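PDB 4ONY: extracellular solute-binding protein family 5, which probably binds a peptide or similar solute in the periplasm and delivers it to an ABC transporter for uptake. Local coordinates for residues A[59-67]-A[143-151]; A[331-340]-A[448-459]. All coordinates share one frame; numbering follows the deposited sequence.

Contact 1: residues A[59-67]-A[143-151]; sequences NPFVLKSMR and LTEKGRPPY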
loop_
_atom_site.group_PDB
_atom_site.type_symbol
_atom_site.label_atom_id
_atom_site.label_comp_id
_atom_site.label_asym_id
_atom_site.label_seq_id
_atom_site.Cartn_x
_atom_site.Cartn_y
_atom_site.Cartn_z
ATOM N N ASN A 59 12.306 13.106 -14.156
ATOM C CA ASN A 59 11.475 12.332 -15.066
ATOM C C ASN A 59 11.072 11.033 -14.422
ATOM O O ASN A 59 11.866 10.103 -14.333
ATOM C CB ASN A 59 12.174 12.075 -16.370
ATOM C CG ASN A 59 11.259 11.415 -17.393
ATOM O OD1 ASN A 59 10.260 10.804 -17.048
ATOM N ND2 ASN A 59 11.591 11.562 -18.664
ATOM N N PRO A 60 9.828 10.958 -13.953
ATOM C CA PRO A 60 9.409 9.783 -13.212
ATOM C C PRO A 60 9.022 8.623 -14.109
ATOM O O PRO A 60 8.608 7.594 -13.585
ATOM C CB PRO A 60 8.170 10.275 -12.427
ATOM C CG PRO A 60 7.663 11.407 -13.170
ATOM C CD PRO A 60 8.826 12.038 -13.921
ATOM N N PHE A 61 9.164 8.733 -15.429
ATOM C CA PHE A 61 8.599 7.723 -16.322
ATOM C C PHE A 61 9.603 6.843 -17.070
ATOM O O PHE A 61 9.200 6.048 -17.934
ATOM C CB PHE A 61 7.701 8.435 -17.342
ATOM C CG PHE A 61 6.696 9.354 -16.706
ATOM C CD1 PHE A 61 5.712 8.844 -15.865
ATOM C CD2 PHE A 61 6.731 10.723 -16.955
ATOM C CE1 PHE A 61 4.760 9.699 -15.294
ATOM C CE2 PHE A 61 5.815 11.582 -16.366
ATOM C CZ PHE A 61 4.834 11.071 -15.530
ATOM N N VAL A 62 10.893 6.953 -16.726
ATOM C CA VAL A 62 11.991 6.310 -17.490
ATOM C C VAL A 62 12.968 5.600 -16.576
ATOM O O VAL A 62 13.023 5.891 -15.364
ATOM C CB VAL A 62 12.758 7.367 -18.349
ATOM C CG1 VAL A 62 11.804 8.098 -19.286
ATOM C CG2 VAL A 62 13.467 8.378 -17.464
ATOM N N LEU A 63 13.750 4.676 -17.144
ATOM C CA LEU A 63 14.690 3.884 -16.344
ATOM C C LEU A 63 15.753 4.739 -15.697
ATOM O O LEU A 63 16.002 4.586 -14.524
ATOM C CB LEU A 63 15.377 2.789 -17.178
ATOM C CG LEU A 63 14.504 1.545 -17.429
ATOM C CD1 LEU A 63 15.194 0.669 -18.484
ATOM C CD2 LEU A 63 14.259 0.760 -16.156
ATOM N N LYS A 64 16.359 5.660 -16.449
ATOM C CA LYS A 64 17.488 6.428 -15.910
ATOM C C LYS A 64 17.066 7.277 -14.709
ATOM O O LYS A 64 16.104 8.049 -14.816
ATOM C CB LYS A 64 18.135 7.329 -16.998
ATOM C CG LYS A 64 19.351 8.139 -16.540
ATOM C CD LYS A 64 20.433 7.211 -16.070
ATOM C CE LYS A 64 21.722 7.863 -15.596
ATOM N NZ LYS A 64 22.086 9.066 -16.379
ATOM N N SER A 65 17.792 7.144 -13.591
ATOM C CA SER A 65 17.538 7.869 -12.361
ATOM C C SER A 65 16.171 7.553 -11.733
ATOM O O SER A 65 15.642 8.340 -10.930
ATOM C CB SER A 65 17.670 9.400 -12.539
ATOM O OG SER A 65 18.977 9.721 -12.919
ATOM N N MET A 66 15.623 6.396 -12.037
ATOM C CA MET A 66 14.297 6.083 -11.529
ATOM C C MET A 66 14.261 6.001 -9.997
ATOM O O MET A 66 13.178 6.133 -9.420
ATOM C CB MET A 66 13.751 4.804 -12.130
ATOM C CG MET A 66 14.517 3.542 -11.791
ATOM S SD MET A 66 13.747 2.052 -12.490
ATOM C CE MET A 66 12.488 1.728 -11.249
ATOM N N ARG A 67 15.401 5.723 -9.357
ATOM C CA ARG A 67 15.460 5.643 -7.904
ATOM C C ARG A 67 15.894 6.966 -7.245
ATOM O O ARG A 67 15.904 7.077 -6.017
ATOM C CB ARG A 67 16.335 4.462 -7.477
ATOM C CG ARG A 67 15.634 3.097 -7.642
ATOM C CD ARG A 67 16.517 1.914 -7.261
ATOM N NE ARG A 67 17.698 1.898 -8.124
ATOM C CZ ARG A 67 18.935 2.305 -7.802
ATOM N NH1 ARG A 67 19.258 2.756 -6.571
ATOM N NH2 ARG A 67 19.881 2.240 -8.740
ATOM N N LEU A 143 5.889 6.602 -24.266
ATOM C CA LEU A 143 6.077 5.787 -23.078
ATOM C C LEU A 143 6.253 4.308 -23.401
ATOM O O LEU A 143 6.999 3.628 -22.716
ATOM C CB LEU A 143 4.936 5.960 -22.096
ATOM C CG LEU A 143 4.878 7.307 -21.408
ATOM C CD1 LEU A 143 3.689 7.324 -20.484
ATOM C CD2 LEU A 143 6.154 7.512 -20.574
ATOM N N THR A 144 5.575 3.831 -24.433
ATOM C CA THR A 144 5.798 2.508 -24.927
ATOM C C THR A 144 7.236 2.346 -25.453
ATOM O O THR A 144 7.933 1.391 -25.121
ATOM C CB THR A 144 4.770 2.153 -26.013
ATOM O OG1 THR A 144 3.444 2.263 -25.448
ATOM C CG2 THR A 144 4.992 0.721 -26.505
ATOM N N GLU A 145 7.705 3.305 -26.239
ATOM C CA GLU A 145 9.064 3.200 -26.826
ATOM C C GLU A 145 10.172 3.424 -25.764
ATOM O O GLU A 145 11.209 2.717 -25.767
ATOM C CB GLU A 145 9.198 4.218 -27.959
ATOM C CG GLU A 145 10.419 4.005 -28.860
ATOM C CD GLU A 145 10.964 5.255 -29.579
ATOM O OE1 GLU A 145 10.259 6.238 -29.859
ATOM O OE2 GLU A 145 12.162 5.228 -29.894
ATOM N N LYS A 146 9.976 4.404 -24.882
ATOM C CA LYS A 146 11.068 4.903 -24.039
ATOM C C LYS A 146 10.817 4.902 -22.546
ATOM O O LYS A 146 11.729 5.162 -21.773
ATOM C CB LYS A 146 11.402 6.340 -24.456
ATOM C CG LYS A 146 11.636 6.543 -25.939
ATOM C CD LYS A 146 12.321 7.877 -26.215
ATOM C CE LYS A 146 13.808 7.743 -25.954
ATOM N NZ LYS A 146 14.523 8.986 -26.329
ATOM N N GLY A 147 9.601 4.576 -22.116
ATOM C CA GLY A 147 9.304 4.497 -20.721
ATOM C C GLY A 147 9.804 3.242 -20.025
ATOM O O GLY A 147 10.074 2.223 -20.657
ATOM N N ARG A 148 9.869 3.315 -18.691
ATOM C CA ARG A 148 10.131 2.150 -17.873
ATOM C C ARG A 148 8.837 1.408 -17.565
ATOM O O ARG A 148 7.744 2.001 -17.609
ATOM C CB ARG A 148 10.826 2.563 -16.555
ATOM C CG ARG A 148 9.952 3.327 -15.567
ATOM C CD ARG A 148 10.713 3.543 -14.290
ATOM N NE ARG A 148 10.074 4.410 -13.293
ATOM C CZ ARG A 148 9.108 4.042 -12.448
ATOM N NH1 ARG A 148 8.539 2.863 -12.531
ATOM N NH2 ARG A 148 8.701 4.886 -11.516
ATOM N N PRO A 149 8.932 0.124 -17.214
ATOM C CA PRO A 149 7.789 -0.552 -16.592
ATOM C C PRO A 149 7.282 0.251 -15.396
ATOM O O PRO A 149 8.083 0.748 -14.635
ATOM C CB PRO A 149 8.385 -1.913 -16.109
ATOM C CG PRO A 149 9.536 -2.149 -17.054
ATOM C CD PRO A 149 10.120 -0.767 -17.276
ATOM N N PRO A 150 5.952 0.332 -15.204
ATOM C CA PRO A 150 4.921 -0.326 -15.978
ATOM C C PRO A 150 4.442 0.515 -17.139
ATOM O O PRO A 150 3.629 0.040 -17.942
ATOM C CB PRO A 150 3.773 -0.479 -14.956
ATOM C CG PRO A 150 3.948 0.686 -14.012
ATOM C CD PRO A 150 5.429 0.959 -13.977
ATOM N N TYR A 151 4.927 1.748 -17.233
ATOM C CA TYR A 151 4.407 2.689 -18.185
ATOM C C TYR A 151 4.583 2.220 -19.640
ATOM O O TYR A 151 3.781 2.601 -20.512
ATOM C CB TYR A 151 5.031 4.107 -17.997
ATOM C CG TYR A 151 4.944 4.557 -16.599
ATOM C CD1 TYR A 151 3.703 4.737 -15.988
ATOM C CD2 TYR A 151 6.078 4.758 -15.843
ATOM C CE1 TYR A 151 3.612 5.069 -14.639
ATOM C CE2 TYR A 151 5.999 5.134 -14.535
ATOM C CZ TYR A 151 4.772 5.270 -13.926
ATOM O OH TYR A 151 4.691 5.665 -12.599
HETATM O O HOH W 1 6.580 7.159 -11.832
HETATM O O HOH W 2 13.343 3.797 -20.020
HETATM O O HOH W 3 10.988 6.996 -10.907
#
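R148 holds CG between its backbone N and carbonyl carbon (chi1 70°) and then runs extended from CG to NE, which lays the arginine along the backbone of 60-63 with CD 3.5 Å from V62 O. M66, its CG in the same position and its chain bent at chi3, brings SD and CE to R148 CD and NE. M66 CE sits over one guanidinium face, offset toward its rim. Y151 CE2 lies over the centre of the opposite face, 3.8 Å above the plane, so the flat group is sandwiched between the M66 methyl and ring carbon CE2 of Y151. R148 NH1 donates to P149 O (3.0 Å), which limits the turning of the guanidinium.

The backbones are joined by R148 N donating to F61 O (2.9 Å, N-H...O angle 161°), just where G147 leaves the helix. Beside this bond the rings of F61 and Y151 form a T-shaped pair: the F61 edge points at the Y151 face, with centroids 5.4 Å apart and planes at 85°. L143 CD2 packs on F61 CB at 3.7 Å, and N59 OD1 accepts from F61 N, an Asx turn just before the contact. Three waters extend the network: one links P60 O to Y151 OH, one L63 N to K146 O, and one M66 O to R148 NH2.

In the fold, the contact joins the loop between strands 46-52 and 88-90 to the last turn of helix 133-146 and the residues that follow it. F61 also makes edge-to-face pairs with Y74 and Y84, which places its ring in a wider aromatic cluster, and K146 NZ reaches F202 O in the region between helix 181-187 and strand 216-222.

Contact 2: residues A[331-340]-A[448-459]; sequences LGLLFDFEWA and IALAYQRNLSRL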
loop_
_atom_site.group_PDB
_atom_site.type_symbol
_atom_site.label_atom_id
_atom_site.label_comp_id
_atom_site.label_asym_id
_atom_site.label_seq_id
_atom_site.Cartn_x
_atom_site.Cartn_y
_atom_site.Cartn_z
ATOM N N LEU A 331 3.285 -23.473 16.663
ATOM C CA LEU A 331 4.386 -22.507 16.866
ATOM C C LEU A 331 3.898 -21.056 16.859
ATOM O O LEU A 331 4.430 -20.232 17.578
ATOM C CB LEU A 331 5.488 -22.684 15.834
ATOM C CG LEU A 331 6.168 -24.063 15.900
ATOM C CD1 LEU A 331 7.226 -24.191 14.815
ATOM C CD2 LEU A 331 6.724 -24.530 17.217
ATOM N N GLY A 332 2.913 -20.768 16.015
ATOM C CA GLY A 332 2.210 -19.497 16.016
ATOM C C GLY A 332 1.610 -19.118 17.369
ATOM O O GLY A 332 1.586 -17.943 17.706
ATOM N N LEU A 333 1.140 -20.088 18.149
ATOM C CA LEU A 333 0.486 -19.758 19.419
ATOM C C LEU A 333 1.496 -19.223 20.438
ATOM O O LEU A 333 1.104 -18.572 21.414
ATOM C CB LEU A 333 -0.188 -21.016 19.999
ATOM C CG LEU A 333 -1.300 -21.632 19.185
ATOM C CD1 LEU A 333 -1.652 -23.004 19.752
ATOM C CD2 LEU A 333 -2.516 -20.726 19.115
ATOM N N LEU A 334 2.792 -19.488 20.218
ATOM C CA LEU A 334 3.796 -19.199 21.234
ATOM C C LEU A 334 4.342 -17.763 21.250
ATOM O O LEU A 334 4.982 -17.349 22.243
ATOM C CB LEU A 334 4.943 -20.182 21.118
ATOM C CG LEU A 334 4.530 -21.622 21.338
ATOM C CD1 LEU A 334 5.694 -22.511 21.053
ATOM C CD2 LEU A 334 4.067 -21.835 22.782
ATOM N N PHE A 335 4.096 -16.992 20.187
ATOM C CA PHE A 335 4.497 -15.616 20.199
ATOM C C PHE A 335 3.663 -14.811 21.238
ATOM O O PHE A 335 2.426 -14.842 21.203
ATOM C CB PHE A 335 4.390 -14.969 18.853
ATOM C CG PHE A 335 4.771 -13.499 18.898
ATOM C CD1 PHE A 335 6.074 -13.133 19.151
ATOM C CD2 PHE A 335 3.807 -12.506 18.747
ATOM C CE1 PHE A 335 6.427 -11.809 19.252
ATOM C CE2 PHE A 335 4.162 -11.182 18.834
ATOM C CZ PHE A 335 5.464 -10.835 19.095
ATOM N N ASP A 336 4.345 -14.164 22.187
ATOM C CA ASP A 336 3.674 -13.390 23.245
ATOM C C ASP A 336 3.664 -11.926 22.876
ATOM O O ASP A 336 4.587 -11.184 23.191
ATOM C CB ASP A 336 4.319 -13.629 24.613
ATOM C CG ASP A 336 3.521 -13.019 25.745
ATOM O OD1 ASP A 336 2.697 -12.105 25.486
ATOM O OD2 ASP A 336 3.741 -13.453 26.907
ATOM N N PHE A 337 2.606 -11.516 22.175
ATOM C CA PHE A 337 2.513 -10.152 21.744
ATOM C C PHE A 337 2.367 -9.194 22.927
ATOM O O PHE A 337 2.920 -8.085 22.908
ATOM C CB PHE A 337 1.359 -9.897 20.778
ATOM C CG PHE A 337 1.137 -8.431 20.508
ATOM C CD1 PHE A 337 2.114 -7.682 19.880
ATOM C CD2 PHE A 337 -0.018 -7.794 20.909
ATOM C CE1 PHE A 337 1.944 -6.309 19.660
ATOM C CE2 PHE A 337 -0.216 -6.424 20.665
ATOM C CZ PHE A 337 0.766 -5.684 20.030
ATOM N N GLU A 338 1.585 -9.581 23.919
ATOM C CA GLU A 338 1.273 -8.661 25.002
ATOM C C GLU A 338 2.530 -8.332 25.806
ATOM O O GLU A 338 2.757 -7.173 26.168
ATOM C CB GLU A 338 0.145 -9.182 25.887
ATOM C CG GLU A 338 -1.243 -9.140 25.244
ATOM C CD GLU A 338 -1.386 -10.068 24.052
ATOM O OE1 GLU A 338 -0.937 -11.234 24.144
ATOM O OE2 GLU A 338 -1.957 -9.631 22.996
ATOM N N TRP A 339 3.386 -9.315 26.014
ATOM C CA TRP A 339 4.679 -9.023 26.616
ATOM C C TRP A 339 5.489 -8.042 25.765
ATOM O O TRP A 339 6.068 -7.064 26.280
ATOM C CB TRP A 339 5.504 -10.293 26.854
ATOM C CG TRP A 339 6.797 -9.980 27.587
ATOM C CD1 TRP A 339 6.972 -9.939 28.957
ATOM C CD2 TRP A 339 8.062 -9.609 27.012
ATOM N NE1 TRP A 339 8.268 -9.567 29.262
ATOM C CE2 TRP A 339 8.962 -9.360 28.096
ATOM C CE3 TRP A 339 8.523 -9.438 25.704
ATOM C CZ2 TRP A 339 10.298 -8.935 27.890
ATOM C CZ3 TRP A 339 9.861 -9.018 25.492
ATOM C CH2 TRP A 339 10.725 -8.783 26.584
ATOM N N ALA A 340 5.574 -8.307 24.460
ATOM C CA ALA A 340 6.397 -7.507 23.577
ATOM C C ALA A 340 5.878 -6.070 23.513
ATOM O O ALA A 340 6.652 -5.082 23.542
ATOM C CB ALA A 340 6.440 -8.121 22.191
ATOM N N ILE A 448 12.804 -8.609 18.046
ATOM C CA ILE A 448 11.539 -9.360 18.082
ATOM C C ILE A 448 11.756 -10.875 17.932
ATOM O O ILE A 448 11.071 -11.680 18.548
ATOM C CB ILE A 448 10.503 -8.794 17.086
ATOM C CG1 ILE A 448 9.114 -9.285 17.419
ATOM C CG2 ILE A 448 10.774 -9.144 15.651
ATOM C CD1 ILE A 448 8.637 -8.792 18.768
ATOM N N ALA A 449 12.761 -11.261 17.174
ATOM C CA ALA A 449 13.097 -12.673 17.026
ATOM C C ALA A 449 13.596 -13.256 18.366
ATOM O O ALA A 449 13.260 -14.388 18.723
ATOM C CB ALA A 449 14.138 -12.855 15.961
ATOM N N LEU A 450 14.385 -12.465 19.084
ATOM C CA LEU A 450 14.860 -12.833 20.405
ATOM C C LEU A 450 13.703 -13.077 21.333
ATOM O O LEU A 450 13.743 -13.996 22.108
ATOM C CB LEU A 450 15.780 -11.751 21.004
ATOM C CG LEU A 450 17.218 -11.783 20.460
ATOM C CD1 LEU A 450 17.960 -10.472 20.760
ATOM C CD2 LEU A 450 18.007 -12.964 21.063
ATOM N N ALA A 451 12.680 -12.230 21.275
ATOM C CA ALA A 451 11.528 -12.412 22.142
ATOM C C ALA A 451 10.789 -13.721 21.789
ATOM O O ALA A 451 10.409 -14.464 22.675
ATOM C CB ALA A 451 10.606 -11.207 22.066
ATOM N N TYR A 452 10.620 -14.007 20.494
ATOM C CA TYR A 452 9.953 -15.224 20.075
ATOM C C TYR A 452 10.804 -16.454 20.475
ATOM O O TYR A 452 10.277 -17.457 20.970
ATOM C CB TYR A 452 9.746 -15.192 18.555
ATOM C CG TYR A 452 8.872 -16.236 17.929
ATOM C CD1 TYR A 452 7.858 -16.874 18.636
ATOM C CD2 TYR A 452 8.983 -16.521 16.581
ATOM C CE1 TYR A 452 7.025 -17.825 18.049
ATOM C CE2 TYR A 452 8.137 -17.447 15.966
ATOM C CZ TYR A 452 7.151 -18.121 16.719
ATOM O OH TYR A 452 6.293 -19.042 16.117
ATOM N N GLN A 453 12.104 -16.354 20.256
ATOM C CA GLN A 453 13.031 -17.388 20.709
ATOM C C GLN A 453 12.916 -17.762 22.187
ATOM O O GLN A 453 12.966 -18.957 22.498
ATOM C CB GLN A 453 14.492 -17.004 20.418
ATOM C CG GLN A 453 15.530 -17.931 21.065
ATOM C CD GLN A 453 16.912 -17.338 20.929
ATOM O OE1 GLN A 453 17.190 -16.296 21.487
ATOM N NE2 GLN A 453 17.735 -17.932 20.098
ATOM N N ARG A 454 12.751 -16.780 23.079
ATOM C CA ARG A 454 12.578 -17.098 24.498
ATOM C C ARG A 454 11.343 -18.009 24.699
ATOM O O ARG A 454 11.413 -19.025 25.428
ATOM C CB ARG A 454 12.587 -15.833 25.365
ATOM C CG ARG A 454 13.994 -15.207 25.469
ATOM C CD ARG A 454 14.136 -14.018 26.450
ATOM N NE ARG A 454 13.395 -12.793 26.051
ATOM C CZ ARG A 454 13.877 -11.873 25.203
ATOM N NH1 ARG A 454 15.067 -12.039 24.650
ATOM N NH2 ARG A 454 13.181 -10.791 24.900
ATOM N N ASN A 455 10.241 -17.696 24.040
ATOM C CA ASN A 455 9.036 -18.545 24.211
ATOM C C ASN A 455 9.151 -19.957 23.596
ATOM O O ASN A 455 8.695 -20.979 24.184
ATOM C CB ASN A 455 7.819 -17.823 23.680
ATOM C CG ASN A 455 7.388 -16.735 24.610
ATOM O OD1 ASN A 455 7.698 -15.555 24.407
ATOM N ND2 ASN A 455 6.701 -17.131 25.667
ATOM N N LEU A 456 9.804 -20.028 22.441
ATOM C CA LEU A 456 10.028 -21.322 21.797
ATOM C C LEU A 456 10.934 -22.192 22.671
ATOM O O LEU A 456 10.695 -23.388 22.791
ATOM C CB LEU A 456 10.603 -21.146 20.370
ATOM C CG LEU A 456 9.653 -20.380 19.425
ATOM C CD1 LEU A 456 10.322 -19.736 18.199
ATOM C CD2 LEU A 456 8.566 -21.281 18.964
ATOM N N SER A 457 11.974 -21.593 23.256
ATOM C CA SER A 457 12.911 -22.355 24.077
ATOM C C SER A 457 12.194 -22.939 25.276
ATOM O O SER A 457 12.529 -23.990 25.703
ATOM C CB SER A 457 14.087 -21.529 24.567
ATOM O OG SER A 457 13.579 -20.626 25.530
ATOM N N ARG A 458 11.187 -22.262 25.796
ATOM C CA ARG A 458 10.455 -22.811 26.915
ATOM C C ARG A 458 9.709 -24.129 26.582
ATOM O O ARG A 458 9.402 -24.891 27.479
ATOM C CB ARG A 458 9.491 -21.786 27.499
ATOM C CG ARG A 458 10.146 -20.591 28.183
ATOM C CD ARG A 458 9.095 -19.632 28.773
ATOM N NE ARG A 458 8.129 -20.356 29.643
ATOM C CZ ARG A 458 6.805 -20.549 29.423
ATOM N NH1 ARG A 458 6.179 -20.044 28.368
ATOM N NH2 ARG A 458 6.079 -21.246 30.302
ATOM N N LEU A 459 9.420 -24.395 25.308
ATOM C CA LEU A 459 8.874 -25.692 24.893
ATOM C C LEU A 459 9.913 -26.731 24.425
ATOM O O LEU A 459 9.556 -27.745 23.848
ATOM C CB LEU A 459 7.842 -25.500 23.762
ATOM C CG LEU A 459 6.396 -25.689 24.193
ATOM C CD1 LEU A 459 5.966 -24.439 24.907
ATOM C CD2 LEU A 459 5.490 -25.912 22.991
HETATM O O HOH W 4 3.984 -16.014 27.139
HETATM O O HOH W 5 7.274 -14.330 22.121
#
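L331 O takes the hydroxyl of Y452 on helix 325-333, which a short connection joins to helix 337-344; both pack against helix 443-458 in the lobe of the solute-binding fold built on the six-stranded mixed sheet (strands 310-315, 435-440, 462-467 and 557-562 among them). The Y452 OH to L331 O bond is 2.6 Å long but comes from above the carbonyl plane, 73° out of it; L334 N reaches the same oxygen from the opposite face, so two donors grip it. L331 CD2 also touches L456 CD2.

L334 follows, aimed into the partner helix. Its CD1 meets both L456 CD2, at 3.8 Å, and L459 CD2, while its CD2 meets L459 CD1 at 3.9 Å; its carbonyl oxygen lies against N455 CB. At F335 the ring swings anti to the backbone N (chi1 178°), which puts its rim against I448: CD1 of the isoleucine is 3.8 Å from both CE1 and CZ of F335, near the ring plane. Y452 CD1 comes up to another part of that edge, and beyond it the Y452 ring stacks with F313.

D336 is the N-cap of helix 337-344, its OD1 accepting from W339 N at 2.9 Å in a nearly straight bond (173°). OD1 is also bound by T397 OG1. One water joins D336 N to N455 OD1; a second is held by D336 OD2 and, weakly, by N455 ND2.

W339 then directs its six-membered ring at A451 CB and, in the R454 conformer given, which makes this tentative, at the guanidinium edge near NH2. Last comes A340, whose CB packs on I448 CD1 at 4.1 Å.

Contact 1 closes before contact 2 opens along the chain, and the two lie on opposite sides of its centre, with their own centres 45 Å apart and nearest atoms about 26 Å apart. They share no helix or strand. Contact 1 joins a loop to helix 133-146, which follows strand 114-119 of the six-stranded antiparallel sheet; contact 2 belongs to the region of the mixed sheet containing strands 310-315 and 557-562, with F335 and Y452 touching the latter strand. Each joins neighbouring segments within its own region, consistent with the two lobes that close on the solute in this family.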